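Local structure of Abbfa_003403 (Acinetobacter baumannii, 4ZXH) at residues Gly527-Gln530 with Gly531-Val534; Ser696-Gly699 with Ile700-Val703; Thr1165-Ile1169 with Pro1170-Pro1174; Leu1183-Phe1186 with Ala1187-Leu1190. The protein is a four-domain nonribosomal peptide synthetase whose condensation, adenylation, carrier and thioesterase domains probably select, couple and release a peptide product. All coordinates share one frame; numbering follows the deposited sequence.

In the fold
All four contacts are local and partly buried, and they fall into two widely separated pairs. Contacts 1 and 2 belong to the adenylation region, their nearest atoms about 21 Å apart, but serve different sheets: contact 1 leads into a strand of a four-stranded parallel sheet, contact 2 begins a helix beside a nine-stranded one. Contacts 3 and 4 lie in the thioesterase domain and touch each other through Pro1174 and Trp1185. Chemistry follows place. The turn of contact 1 and the loop of contact 3 depend on a polar side chain reaching back to the main chain, contact 2 mainly on backbone bonds, and contact 4 sets an arginine-tryptophan stack and a salt bridge beside a cluster of rings.

Contact 1: residues Gly527-Gln530 with Gly531-Val534; sequences GITQ and GDRV
Thr529 to Asp532 form a type II beta turn, closed by the bond from Asp532 N to Thr529 O (3.1 Å), and beyond it the chain leaves in a direction 129° from its approach. Gln530 takes the first corner and points its extended side chain outward, which suits a polar residue at an exposed bend. Gly531 takes the second, where the positive phi would press a CB against the preceding carbonyl; glycine meets that demand. Asp532 returns the grip. Its CG is anti to the carbonyl carbon (chi1 -75°), which lays the carboxylate back over the turn, and OD2 accepts from Thr529 N at 2.9 Å in an almost straight bond (169°), met from above the carboxylate plane. Thr529 and Asp532 are thus joined twice, once by backbone alone and once through a side chain. The same OD2 forms a salt bridge with Lys580, which probably favours the charged carboxylate. In the adenylation domain this is a helix-to-strand connection: helix 509-525 ends in a Schellman motif with Gly527 as its C-prime residue, and the turn leads into strand 533-537 of a parallel four-stranded sheet. A water bridges the outer side, donating to Asp532 OD1 (2.7 Å) and Gln530 O (2.9 Å) and also bonded to the Thr529 hydroxyl. On the buried side the chemistry is apolar. Ile528 CD1 lies 4.0 Å from Val534 CG2, and both branched side chains also rest on Val581 of the adjacent strand 581-584.

Contact 2: residues Ser696-Gly699 with Ile700-Val703; sequences SQDG and IQLV
Asp698 to Val703 carry the chain out of a loop and into the first turn of helix 699-709, with Asp698 at the N-cap. Two main-chain bonds start the helix: Leu702 N donates to Asp698 O (2.8 Å), nearly along the C=O axis, and Val703 N donates to Gly699 O (2.8 Å). A weak bond from Leu702 N to Gly699 O, at 3.2 Å, gives that N-H a second acceptor. Aspartate is a common N-cap residue, and its charge would probably be favourable near the amino end of the helix. The CG of Asp698 is anti to the backbone N (Asp698 chi1 -166°), and Asp698 OD1 lies 3.6 Å from Ile700 N. Beside it Asp698 and Gln701 cross at about a right angle; their CB atoms are 3.7 Å apart, and the carboxylate and amide planes are 71° apart. Gly699 is buried with ordinary helical backbone angles, so its torsions do not themselves call for glycine. Leu702 faces inward, its CB 3.4 Å from Asp698 O, while the more polar Gln701 occupies the exposed flank. The helix belongs to the crossover from strand 687-690 to strand 713-716, parallel strands of the nine-stranded sheet separated by strand 662-665. Leu702 packs on Met723 and Leu724 of helix 718-725, and Val703 on Leu724 and Trp729.

Contact 3: residues Thr1165-Ile1169 with Pro1170-Pro1174; sequences TRAPI and PENVP
Two hydrogen bonds tie Asn1172 back to the chain before it. Its side-chain ND2 donates to Ala1167 O at 2.8 Å (151°), arriving in the carbonyl plane on a lone pair, and its backbone N donates to Ile1169 O at 3.0 Å, this time from above the carbonyl plane. Ala1167 O is gripped a second time by Ile1169 N (2.8 Å) across the inverse gamma turn centred on Pro1168. Asparagine fits because its amide, swung beside its own backbone N (chi1 -67°), can supply two N-H groups; ND2 also serves Leu1278 O, so neighbouring loops share one amide. The backbone of residues 1170-1172 forms a short 3-10 segment, which Pro1170 can start because its missing N-H is not needed there. This loop follows strand 1157-1163 of the alpha/beta-hydrolase sheet of the thioesterase and leads to helix 1179-1191; the side chain of Arg1166 touches His1297, the presumed histidine of a Cys-His-Asp triad. The apolar contact is made by buried Ile1169: Ile1169 CB meets Pro1170 CD at 3.5 Å. Contacts between unlike groups involve the same side chain. Ile1169 CG1 passes 3.7 Å from Asn1172 ND2, and a bend at chi2 (88°) brings the carboxylate of Glu1171 against the isoleucine, Glu1171 OE1 lying 3.3 Å from Ile1169 CD1. The other oxygen, OE2, accepts from Gln1282 NE2.

Contact 4: residues Leu1183-Phe1186 with Ala1187-Leu1190; sequences LSWF and ARDL
Leu1183 O accepts from Ala1187 N at 2.8 Å, the first of the main-chain bonds that make residues 1183-1190 consecutive turns of helix 1179-1191. This helix belongs to the helical insertion between strands 1157-1163 and 1262-1267, probably the lid of the alpha/beta-hydrolase fold. The Leu1183 side chain packs against Met1213, Phe1214 and Phe1240, as an apolar residue on the inward face should; its bonding partner Ala1187, small and buried, packs on Val1217 of helix 1210-1223 and on the loop residues Leu1198 and Ile1200. Ser1184 follows, its O taking the N-H of Arg1188 (3.1 Å), while its hydroxyl bonds to Ile1200 O. Trp1185, partly exposed, packs on Pro1174 and Ala1177. Its O accepts from Asp1189 N at 2.8 Å, and over its indole lies the guanidinium of Arg1188, with centres 4.7 Å apart and planes only 8° apart, a flat stack of a cation on an aromatic ring. Arg1188 NH2 lies over one face of the ring, 3.9 Å from Trp1185 CG. A bend at chi3 (63°) folds the arginine back to this position, and its edge is held by a salt bridge to the next residue, Arg1188 NE to Asp1189 OD1 at 2.8 Å. Asp1189 OD2 in turn bonds to Tyr1243 OH, so the arginine's partner is itself positioned. Phe1186 turns the other way, with CG anti to its backbone N (chi1 178°), into the rings of Phe1236, Phe1240 and Tyr1243. Leu1190, one turn on, brings both methyls obliquely to that phenyl: Leu1190 CD1 is 3.9 Å from Phe1186 CZ, and CD2 is 4.0 Å from Phe1186 CE2.

Contact 1: residues Gly527-Gln530 with Gly531-Val534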
loop_
_atom_site.group_PDB
_atom_site.type_symbol
_atom_site.label_atom_id
_atom_site.label_comp_id
_atom_site.label_asym_id
_atom_site.label_seq_id
_atom_site.Cartn_x
_atom_site.Cartn_y
_atom_site.Cartn_z
ATOM N N GLY A 527 -43.590 -32.782 -33.491
ATOM C CA GLY A 527 -42.691 -32.352 -34.544
ATOM C C GLY A 527 -41.224 -32.301 -34.188
ATOM O O GLY A 527 -40.407 -32.016 -35.052
ATOM N N ILE A 528 -40.885 -32.575 -32.933
ATOM C CA ILE A 528 -39.484 -32.524 -32.503
ATOM C C ILE A 528 -38.696 -33.752 -32.917
ATOM O O ILE A 528 -39.014 -34.876 -32.539
ATOM C CB ILE A 528 -39.352 -32.353 -30.982
ATOM C CG1 ILE A 528 -40.004 -31.042 -30.551
ATOM C CG2 ILE A 528 -37.893 -32.320 -30.594
ATOM C CD1 ILE A 528 -39.564 -29.885 -31.384
ATOM N N THR A 529 -37.656 -33.513 -33.703
ATOM C CA THR A 529 -36.859 -34.575 -34.299
ATOM C C THR A 529 -35.441 -34.422 -33.760
ATOM O O THR A 529 -35.099 -33.366 -33.252
ATOM C CB THR A 529 -36.856 -34.491 -35.847
ATOM O OG1 THR A 529 -35.835 -33.576 -36.285
ATOM C CG2 THR A 529 -38.201 -34.002 -36.368
ATOM N N GLN A 530 -34.622 -35.462 -33.874
ATOM C CA GLN A 530 -33.241 -35.393 -33.426
ATOM C C GLN A 530 -32.513 -34.170 -34.001
ATOM O O GLN A 530 -32.668 -33.826 -35.179
ATOM C CB GLN A 530 -32.493 -36.678 -33.794
ATOM C CG GLN A 530 -31.045 -36.680 -33.319
ATOM C CD GLN A 530 -30.379 -38.027 -33.480
ATOM O OE1 GLN A 530 -31.024 -39.005 -33.859
ATOM N NE2 GLN A 530 -29.078 -38.088 -33.194
ATOM N N GLY A 531 -31.753 -33.489 -33.147
ATOM C CA GLY A 531 -31.010 -32.323 -33.573
ATOM C C GLY A 531 -31.752 -31.005 -33.460
ATOM O O GLY A 531 -31.176 -29.943 -33.681
ATOM N N ASP A 532 -33.036 -31.049 -33.131
ATOM C CA ASP A 532 -33.789 -29.810 -33.054
ATOM C C ASP A 532 -33.394 -29.049 -31.794
ATOM O O ASP A 532 -32.860 -29.624 -30.825
ATOM C CB ASP A 532 -35.297 -30.076 -33.088
ATOM C CG ASP A 532 -35.805 -30.459 -34.498
ATOM O OD1 ASP A 532 -35.020 -30.366 -35.479
ATOM O OD2 ASP A 532 -36.993 -30.845 -34.624
ATOM N N ARG A 533 -33.622 -27.742 -31.827
ATOM C CA ARG A 533 -33.340 -26.896 -30.685
ATOM C C ARG A 533 -34.649 -26.511 -30.050
ATOM O O ARG A 533 -35.530 -25.994 -30.732
ATOM C CB ARG A 533 -32.551 -25.671 -31.105
ATOM C CG ARG A 533 -31.131 -25.994 -31.501
ATOM C CD ARG A 533 -30.451 -24.792 -32.134
ATOM N NE ARG A 533 -31.311 -24.183 -33.149
ATOM C CZ ARG A 533 -31.459 -24.655 -34.380
ATOM N NH1 ARG A 533 -30.802 -25.754 -34.744
ATOM N NH2 ARG A 533 -32.264 -24.035 -35.242
ATOM N N VAL A 534 -34.782 -26.789 -28.755
ATOM C CA VAL A 534 -36.032 -26.560 -28.033
ATOM C C VAL A 534 -35.866 -25.501 -26.957
ATOM O O VAL A 534 -35.100 -25.687 -26.000
ATOM C CB VAL A 534 -36.543 -27.850 -27.394
ATOM C CG1 VAL A 534 -37.681 -27.565 -26.427
ATOM C CG2 VAL A 534 -36.963 -28.822 -28.477
HETATM O O HOH W 1 -34.018 -32.199 -37.203
#

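Contact 2: residues Ser696-Gly699 with Ile700-Val703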
loop_
_atom_site.group_PDB
_atom_site.type_symbol
_atom_site.label_atom_id
_atom_site.label_comp_id
_atom_site.label_asym_id
_atom_site.label_seq_id
_atom_site.Cartn_x
_atom_site.Cartn_y
_atom_site.Cartn_z
ATOM N N SER A 696 -34.360 -18.777 -2.712
ATOM C CA SER A 696 -32.906 -18.661 -2.897
ATOM C C SER A 696 -32.415 -17.221 -2.996
ATOM O O SER A 696 -31.210 -16.976 -3.071
ATOM C CB SER A 696 -32.463 -19.431 -4.145
ATOM O OG SER A 696 -33.131 -18.967 -5.304
ATOM N N GLN A 697 -33.341 -16.269 -3.002
ATOM C CA GLN A 697 -32.970 -14.863 -3.073
ATOM C C GLN A 697 -33.283 -14.141 -1.766
ATOM O O GLN A 697 -33.183 -12.919 -1.670
ATOM C CB GLN A 697 -33.684 -14.196 -4.239
ATOM C CG GLN A 697 -33.260 -14.762 -5.577
ATOM C CD GLN A 697 -33.893 -14.033 -6.736
ATOM O OE1 GLN A 697 -34.864 -13.289 -6.553
ATOM N NE2 GLN A 697 -33.355 -14.244 -7.943
ATOM N N ASP A 698 -33.666 -14.917 -0.761
ATOM C CA ASP A 698 -33.923 -14.386 0.563
ATOM C C ASP A 698 -33.111 -15.197 1.580
ATOM O O ASP A 698 -33.347 -16.391 1.768
ATOM C CB ASP A 698 -35.421 -14.431 0.869
ATOM C CG ASP A 698 -35.795 -13.596 2.070
ATOM O OD1 ASP A 698 -34.879 -13.173 2.815
ATOM O OD2 ASP A 698 -37.008 -13.353 2.262
ATOM N N GLY A 699 -32.141 -14.548 2.217
ATOM C CA GLY A 699 -31.248 -15.227 3.138
ATOM C C GLY A 699 -31.940 -15.987 4.259
ATOM O O GLY A 699 -31.632 -17.154 4.512
ATOM N N ILE A 700 -32.881 -15.329 4.929
ATOM C CA ILE A 700 -33.592 -15.943 6.044
ATOM C C ILE A 700 -34.470 -17.083 5.550
ATOM O O ILE A 700 -34.605 -18.123 6.200
ATOM C CB ILE A 700 -34.447 -14.908 6.797
ATOM C CG1 ILE A 700 -33.546 -13.793 7.343
ATOM C CG2 ILE A 700 -35.235 -15.579 7.920
ATOM C CD1 ILE A 700 -34.292 -12.663 8.030
ATOM N N GLN A 701 -35.050 -16.899 4.377
ATOM C CA GLN A 701 -35.880 -17.939 3.814
ATOM C C GLN A 701 -35.032 -19.143 3.373
ATOM O O GLN A 701 -35.503 -20.284 3.417
ATOM C CB GLN A 701 -36.689 -17.381 2.654
ATOM C CG GLN A 701 -38.077 -17.984 2.538
ATOM C CD GLN A 701 -38.975 -17.144 1.664
ATOM O OE1 GLN A 701 -38.763 -15.933 1.529
ATOM N NE2 GLN A 701 -39.971 -17.778 1.042
ATOM N N LEU A 702 -33.781 -18.891 2.975
ATOM C CA LEU A 702 -32.870 -19.968 2.575
ATOM C C LEU A 702 -32.256 -20.665 3.788
ATOM O O LEU A 702 -32.015 -21.868 3.751
ATOM C CB LEU A 702 -31.759 -19.446 1.657
ATOM C CG LEU A 702 -30.788 -20.490 1.090
ATOM C CD1 LEU A 702 -31.533 -21.590 0.333
ATOM C CD2 LEU A 702 -29.771 -19.844 0.179
ATOM N N VAL A 703 -32.005 -19.919 4.860
ATOM C CA VAL A 703 -31.571 -20.537 6.111
ATOM C C VAL A 703 -32.625 -21.529 6.601
ATOM O O VAL A 703 -32.290 -22.608 7.086
ATOM C CB VAL A 703 -31.304 -19.498 7.213
ATOM C CG1 VAL A 703 -31.038 -20.191 8.535
ATOM C CG2 VAL A 703 -30.118 -18.621 6.847
#

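Contact 3: residues Thr1165-Ile1169 with Pro1170-Pro1174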
loop_
_atom_site.group_PDB
_atom_site.type_symbol
_atom_site.label_atom_id
_atom_site.label_comp_id
_atom_site.label_asym_id
_atom_site.label_seq_id
_atom_site.Cartn_x
_atom_site.Cartn_y
_atom_site.Cartn_z
ATOM N N THR A 1165 -9.247 48.077 18.570
ATOM C CA THR A 1165 -9.370 47.811 19.996
ATOM C C THR A 1165 -10.294 48.799 20.665
ATOM O O THR A 1165 -10.007 49.996 20.685
ATOM C CB THR A 1165 -7.994 47.902 20.678
ATOM O OG1 THR A 1165 -7.124 46.960 20.069
ATOM C CG2 THR A 1165 -8.080 47.628 22.156
ATOM N N ARG A 1166 -11.396 48.317 21.225
ATOM C CA ARG A 1166 -12.262 49.211 21.994
ATOM C C ARG A 1166 -11.565 49.589 23.297
ATOM O O ARG A 1166 -10.985 48.753 23.971
ATOM C CB ARG A 1166 -13.610 48.548 22.176
ATOM C CG ARG A 1166 -14.072 48.215 20.775
ATOM C CD ARG A 1166 -15.081 47.155 20.635
ATOM N NE ARG A 1166 -15.446 47.080 19.233
ATOM C CZ ARG A 1166 -16.130 46.084 18.695
ATOM N NH1 ARG A 1166 -16.518 45.082 19.458
ATOM N NH2 ARG A 1166 -16.437 46.104 17.407
ATOM N N ALA A 1167 -11.518 50.881 23.574
ATOM C CA ALA A 1167 -10.768 51.373 24.712
ATOM C C ALA A 1167 -11.411 50.819 25.970
ATOM O O ALA A 1167 -12.638 50.676 26.023
ATOM C CB ALA A 1167 -10.743 52.909 24.731
ATOM N N PRO A 1168 -10.585 50.482 26.974
ATOM C CA PRO A 1168 -11.063 49.959 28.263
ATOM C C PRO A 1168 -11.715 51.047 29.121
ATOM O O PRO A 1168 -11.132 51.522 30.093
ATOM C CB PRO A 1168 -9.789 49.425 28.912
ATOM C CG PRO A 1168 -8.706 50.259 28.348
ATOM C CD PRO A 1168 -9.113 50.574 26.930
ATOM N N ILE A 1169 -12.919 51.449 28.742
ATOM C CA ILE A 1169 -13.672 52.436 29.498
ATOM C C ILE A 1169 -15.093 51.885 29.673
ATOM O O ILE A 1169 -15.531 51.048 28.891
ATOM C CB ILE A 1169 -13.665 53.816 28.793
ATOM C CG1 ILE A 1169 -14.412 53.758 27.447
ATOM C CG2 ILE A 1169 -12.223 54.327 28.616
ATOM C CD1 ILE A 1169 -14.654 55.128 26.821
ATOM N N PRO A 1170 -15.799 52.315 30.724
ATOM C CA PRO A 1170 -17.151 51.825 31.043
ATOM C C PRO A 1170 -18.177 51.786 29.894
ATOM O O PRO A 1170 -18.859 50.768 29.775
ATOM C CB PRO A 1170 -17.603 52.804 32.133
ATOM C CG PRO A 1170 -16.354 53.090 32.883
ATOM C CD PRO A 1170 -15.261 53.150 31.817
ATOM N N GLU A 1171 -18.297 52.846 29.089
ATOM C CA GLU A 1171 -19.194 52.861 27.919
ATOM C C GLU A 1171 -19.074 51.613 27.026
ATOM O O GLU A 1171 -20.030 51.206 26.367
ATOM C CB GLU A 1171 -18.914 54.070 27.022
ATOM C CG GLU A 1171 -19.107 55.453 27.589
ATOM C CD GLU A 1171 -17.870 56.012 28.293
ATOM O OE1 GLU A 1171 -17.133 55.251 28.970
ATOM O OE2 GLU A 1171 -17.621 57.228 28.130
ATOM N N ASN A 1172 -17.881 51.032 26.978
ATOM C CA ASN A 1172 -17.570 49.995 26.000
ATOM C C ASN A 1172 -17.750 48.579 26.498
ATOM O O ASN A 1172 -17.526 47.614 25.747
ATOM C CB ASN A 1172 -16.131 50.140 25.516
ATOM C CG ASN A 1172 -15.916 51.384 24.717
ATOM O OD1 ASN A 1172 -16.871 52.070 24.331
ATOM N ND2 ASN A 1172 -14.653 51.680 24.436
ATOM N N VAL A 1173 -18.116 48.453 27.765
ATOM C CA VAL A 1173 -18.311 47.148 28.366
ATOM C C VAL A 1173 -19.610 46.611 27.797
ATOM O O VAL A 1173 -20.600 47.348 27.688
ATOM C CB VAL A 1173 -18.346 47.226 29.930
ATOM C CG1 VAL A 1173 -18.384 45.840 30.551
ATOM C CG2 VAL A 1173 -17.146 47.984 30.434
ATOM N N PRO A 1174 -19.600 45.338 27.390
ATOM C CA PRO A 1174 -20.784 44.674 26.822
ATOM C C PRO A 1174 -21.949 44.650 27.797
ATOM O O PRO A 1174 -21.711 44.593 28.990
ATOM C CB PRO A 1174 -20.286 43.248 26.531
ATOM C CG PRO A 1174 -18.802 43.393 26.342
ATOM C CD PRO A 1174 -18.387 44.508 27.297
#

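Contact 4: residues Leu1183-Phe1186 with Ala1187-Leu1190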
loop_
_atom_site.group_PDB
_atom_site.type_symbol
_atom_site.label_atom_id
_atom_site.label_comp_id
_atom_site.label_asym_id
_atom_site.label_seq_id
_atom_site.Cartn_x
_atom_site.Cartn_y
_atom_site.Cartn_z
ATOM N N LEU A 1183 -23.208 31.901 25.757
ATOM C CA LEU A 1183 -22.991 30.836 24.785
ATOM C C LEU A 1183 -23.316 31.289 23.378
ATOM O O LEU A 1183 -22.596 30.963 22.430
ATOM C CB LEU A 1183 -23.832 29.612 25.116
ATOM C CG LEU A 1183 -23.101 28.478 25.813
ATOM C CD1 LEU A 1183 -24.038 27.291 25.854
ATOM C CD2 LEU A 1183 -21.818 28.153 25.049
ATOM N N SER A 1184 -24.406 32.033 23.224
ATOM C CA SER A 1184 -24.737 32.498 21.891
ATOM C C SER A 1184 -23.623 33.407 21.346
ATOM O O SER A 1184 -23.169 33.238 20.203
ATOM C CB SER A 1184 -26.063 33.224 21.876
ATOM O OG SER A 1184 -26.235 33.796 20.594
ATOM N N TRP A 1185 -23.164 34.344 22.172
ATOM C CA TRP A 1185 -22.005 35.160 21.815
ATOM C C TRP A 1185 -20.797 34.300 21.487
ATOM O O TRP A 1185 -20.158 34.490 20.455
ATOM C CB TRP A 1185 -21.644 36.125 22.934
ATOM C CG TRP A 1185 -22.644 37.206 23.101
ATOM C CD1 TRP A 1185 -23.743 37.440 22.321
ATOM C CD2 TRP A 1185 -22.649 38.209 24.108
ATOM N NE1 TRP A 1185 -24.439 38.520 22.793
ATOM C CE2 TRP A 1185 -23.787 39.014 23.894
ATOM C CE3 TRP A 1185 -21.806 38.508 25.181
ATOM C CZ2 TRP A 1185 -24.096 40.091 24.696
ATOM C CZ3 TRP A 1185 -22.124 39.575 25.988
ATOM C CH2 TRP A 1185 -23.261 40.354 25.738
ATOM N N PHE A 1186 -20.509 33.339 22.350
ATOM C CA PHE A 1186 -19.343 32.504 22.162
ATOM C C PHE A 1186 -19.396 31.740 20.842
ATOM O O PHE A 1186 -18.382 31.635 20.132
ATOM C CB PHE A 1186 -19.196 31.522 23.313
ATOM C CG PHE A 1186 -18.034 30.608 23.156
ATOM C CD1 PHE A 1186 -16.751 31.126 23.039
ATOM C CD2 PHE A 1186 -18.211 29.239 23.131
ATOM C CE1 PHE A 1186 -15.663 30.296 22.884
ATOM C CE2 PHE A 1186 -17.117 28.394 22.982
ATOM C CZ PHE A 1186 -15.837 28.928 22.851
ATOM N N ALA A 1187 -20.579 31.226 20.509
ATOM C CA ALA A 1187 -20.759 30.523 19.241
ATOM C C ALA A 1187 -20.431 31.445 18.056
ATOM O O ALA A 1187 -19.682 31.070 17.160
ATOM C CB ALA A 1187 -22.166 29.995 19.131
ATOM N N ARG A 1188 -20.974 32.660 18.086
ATOM C CA ARG A 1188 -20.718 33.659 17.056
ATOM C C ARG A 1188 -19.231 34.008 16.952
ATOM O O ARG A 1188 -18.658 33.967 15.860
ATOM C CB ARG A 1188 -21.536 34.931 17.326
ATOM C CG ARG A 1188 -21.206 36.086 16.395
ATOM C CD ARG A 1188 -21.653 37.410 16.960
ATOM N NE ARG A 1188 -20.949 37.707 18.207
ATOM C CZ ARG A 1188 -21.327 38.626 19.089
ATOM N NH1 ARG A 1188 -22.419 39.352 18.877
ATOM N NH2 ARG A 1188 -20.616 38.804 20.192
ATOM N N ASP A 1189 -18.612 34.343 18.081
ATOM C CA ASP A 1189 -17.201 34.748 18.105
ATOM C C ASP A 1189 -16.255 33.585 17.793
ATOM O O ASP A 1189 -15.082 33.783 17.475
ATOM C CB ASP A 1189 -16.835 35.371 19.462
ATOM C CG ASP A 1189 -17.647 36.632 19.766
ATOM O OD1 ASP A 1189 -18.236 37.177 18.805
ATOM O OD2 ASP A 1189 -17.691 37.089 20.948
ATOM N N LEU A 1190 -16.772 32.373 17.885
ATOM C CA LEU A 1190 -16.024 31.188 17.496
ATOM C C LEU A 1190 -15.861 31.088 15.977
ATOM O O LEU A 1190 -14.818 30.690 15.479
ATOM C CB LEU A 1190 -16.753 29.959 18.014
ATOM C CG LEU A 1190 -16.034 28.660 18.289
ATOM C CD1 LEU A 1190 -14.802 28.919 19.128
ATOM C CD2 LEU A 1190 -17.015 27.764 19.025
#